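Local coordinates for protein nigritoxine (Vibrio nigripulchritudo, PDB 5M41) that acts as a bacterial toxin against crustaceans and insects, at residues A[583-588]-A[699-704]. Numbering follows the deposited sequence.
Sequences VHHSHT and RATAKN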
loop_
_atom_site.group_PDB
_atom_site.type_symbol
_atom_site.label_atom_id
_atom_site.label_comp_id
_atom_site.label_asym_id
_atom_site.label_seq_id
_atom_site.Cartn_x
_atom_site.Cartn_y
_atom_site.Cartn_z
ATOM N N VAL A 583 9.465 19.160 -24.518
ATOM C CA VAL A 583 9.249 19.779 -25.829
ATOM C C VAL A 583 8.600 21.153 -25.688
ATOM O O VAL A 583 8.068 21.502 -24.634
ATOM C CB VAL A 583 8.351 18.909 -26.757
ATOM C CG1 VAL A 583 9.027 17.575 -27.084
ATOM C CG2 VAL A 583 6.966 18.688 -26.144
ATOM N N HIS A 584 8.646 21.919 -26.771
ATOM C CA HIS A 584 7.880 23.151 -26.907
ATOM C C HIS A 584 7.795 23.413 -28.376
ATOM O O HIS A 584 8.480 22.730 -29.168
ATOM C CB HIS A 584 8.527 24.313 -26.147
ATOM C CG HIS A 584 9.957 24.592 -26.554
ATOM N ND1 HIS A 584 10.275 25.292 -27.668
ATOM C CD2 HIS A 584 11.158 24.250 -25.951
ATOM C CE1 HIS A 584 11.611 25.385 -27.771
ATOM N NE2 HIS A 584 12.152 24.746 -26.723
ATOM N N HIS A 585 6.935 24.349 -28.778
ATOM C CA HIS A 585 6.936 24.805 -30.159
ATOM C C HIS A 585 7.262 26.270 -30.255
ATOM O O HIS A 585 7.149 26.999 -29.278
ATOM C CB HIS A 585 5.654 24.457 -30.910
ATOM C CG HIS A 585 4.395 25.053 -30.319
ATOM N ND1 HIS A 585 3.854 26.206 -30.769
ATOM C CD2 HIS A 585 3.534 24.576 -29.324
ATOM C CE1 HIS A 585 2.718 26.462 -30.088
ATOM N NE2 HIS A 585 2.530 25.463 -29.198
ATOM N N SER A 586 7.696 26.708 -31.429
ATOM C CA SER A 586 8.111 28.095 -31.586
ATOM C C SER A 586 8.027 28.533 -33.035
ATOM O O SER A 586 7.892 27.707 -33.948
ATOM C CB SER A 586 9.537 28.284 -31.050
ATOM O OG SER A 586 10.466 27.617 -31.875
ATOM N N HIS A 587 8.116 29.846 -33.231
ATOM C CA HIS A 587 7.897 30.465 -34.522
ATOM C C HIS A 587 8.328 31.896 -34.430
ATOM O O HIS A 587 8.503 32.431 -33.336
ATOM C CB HIS A 587 6.418 30.398 -34.887
ATOM C CG HIS A 587 5.526 31.100 -33.899
ATOM N ND1 HIS A 587 4.743 30.432 -33.036
ATOM C CD2 HIS A 587 5.340 32.463 -33.634
ATOM C CE1 HIS A 587 4.084 31.304 -32.258
ATOM N NE2 HIS A 587 4.451 32.556 -32.627
ATOM N N THR A 588 8.469 32.535 -35.579
ATOM C CA THR A 588 8.683 33.973 -35.616
ATOM C C THR A 588 7.371 34.618 -36.045
ATOM O O THR A 588 6.775 34.211 -37.050
ATOM C CB THR A 588 9.802 34.380 -36.597
ATOM O OG1 THR A 588 9.311 34.296 -37.931
ATOM C CG2 THR A 588 11.012 33.492 -36.472
ATOM N N ARG A 699 2.295 15.131 -27.362
ATOM C CA ARG A 699 1.071 15.164 -28.160
ATOM C C ARG A 699 0.328 16.506 -28.048
ATOM O O ARG A 699 -0.102 17.070 -29.061
ATOM C CB ARG A 699 0.155 13.995 -27.761
ATOM C CG ARG A 699 0.625 12.654 -28.302
ATOM C CD ARG A 699 -0.208 11.495 -27.761
ATOM N NE ARG A 699 0.288 10.215 -28.271
ATOM C CZ ARG A 699 0.020 9.020 -27.735
ATOM N NH1 ARG A 699 -0.730 8.933 -26.646
ATOM N NH2 ARG A 699 0.503 7.910 -28.294
ATOM N N ALA A 700 0.195 17.025 -26.830
ATOM C CA ALA A 700 -0.416 18.349 -26.622
ATOM C C ALA A 700 0.369 19.462 -27.349
ATOM O O ALA A 700 -0.231 20.376 -27.919
ATOM C CB ALA A 700 -0.567 18.665 -25.130
ATOM N N THR A 701 1.702 19.364 -27.344
ATOM C CA THR A 701 2.559 20.369 -27.963
ATOM C C THR A 701 2.412 20.322 -29.480
ATOM O O THR A 701 2.236 21.360 -30.104
ATOM C CB THR A 701 4.019 20.224 -27.492
ATOM O OG1 THR A 701 4.081 20.451 -26.076
ATOM C CG2 THR A 701 4.941 21.214 -28.176
ATOM N N ALA A 702 2.429 19.115 -30.062
ATOM C CA ALA A 702 2.173 18.928 -31.504
ATOM C C ALA A 702 0.827 19.531 -31.903
ATOM O O ALA A 702 0.721 20.259 -32.896
ATOM C CB ALA A 702 2.210 17.448 -31.874
ATOM N N LYS A 703 -0.197 19.230 -31.111
ATOM C CA LYS A 703 -1.541 19.701 -31.390
ATOM C C LYS A 703 -1.642 21.231 -31.294
ATOM O O LYS A 703 -2.207 21.884 -32.166
ATOM C CB LYS A 703 -2.527 19.051 -30.423
ATOM C CG LYS A 703 -3.953 19.503 -30.650
ATOM C CD LYS A 703 -4.944 18.790 -29.749
ATOM C CE LYS A 703 -6.349 19.285 -30.049
ATOM N NZ LYS A 703 -7.371 18.258 -29.709
ATOM N N ASN A 704 -1.100 21.786 -30.219
ATOM C CA ASN A 704 -1.179 23.219 -29.973
ATOM C C ASN A 704 -0.510 24.086 -31.058
ATOM O O ASN A 704 -0.927 25.213 -31.272
ATOM C CB ASN A 704 -0.616 23.563 -28.595
ATOM C CG ASN A 704 -1.032 24.946 -28.137
ATOM O OD1 ASN A 704 -2.229 25.249 -28.064
ATOM N ND2 ASN A 704 -0.054 25.804 -27.853
HETATM O O HOH W 1 5.393 22.438 -24.721
#
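The last turns of helix 688-704 pack against one face of the antiparallel sheet in the C-terminal part of the toxin, running almost along the inner strand 583-589: the two short segments are 14° apart in direction, with axes 8.0 Å from each other at closest. The one direct hydrogen bond between them joins side chains. His585, with CG in the crowded position between its backbone N and carbonyl carbon, sends its ring from the strand towards the helix, and Asn704 ND2 donates to His585 NE2 over 2.9 Å. The donor sits in the imidazole plane, at the ring edge, while the amide is turned 61° from that plane; the bond is bent, 143° at the hydrogen. ND2 also makes a weak hydrogen bond to Lys473 O.

A water makes the second polar link. It donates to Val583 O at 2.8 Å and to Thr701 OG1 at 2.7 Å, tying a strand carbonyl to the helix; the same hydroxyl is hydrogen-bonded to Ser697 O, one turn earlier.

Between these two links the contact is van der Waals, and Thr701 carries most of it. Its CG2, anti to the backbone N, presses on the strand backbone 3.6 Å from His584 C, and it also lies at the edge of the His585 ring, 3.8 Å from CD2. Val583 crosses the threonine obliquely, its CG2 3.4 Å from Thr701 OG1. Ile574 of the adjacent strand 571-576 and Phe560 of the edge strand 560-562 also touch Asn704.

If the amide is built the right way round, NE2 acts as acceptor, consistent with a neutral His585 whose proton is on ND1; the bond then helps set the rotation of a buried ring, together with the contacts of Thr701 and Ile574.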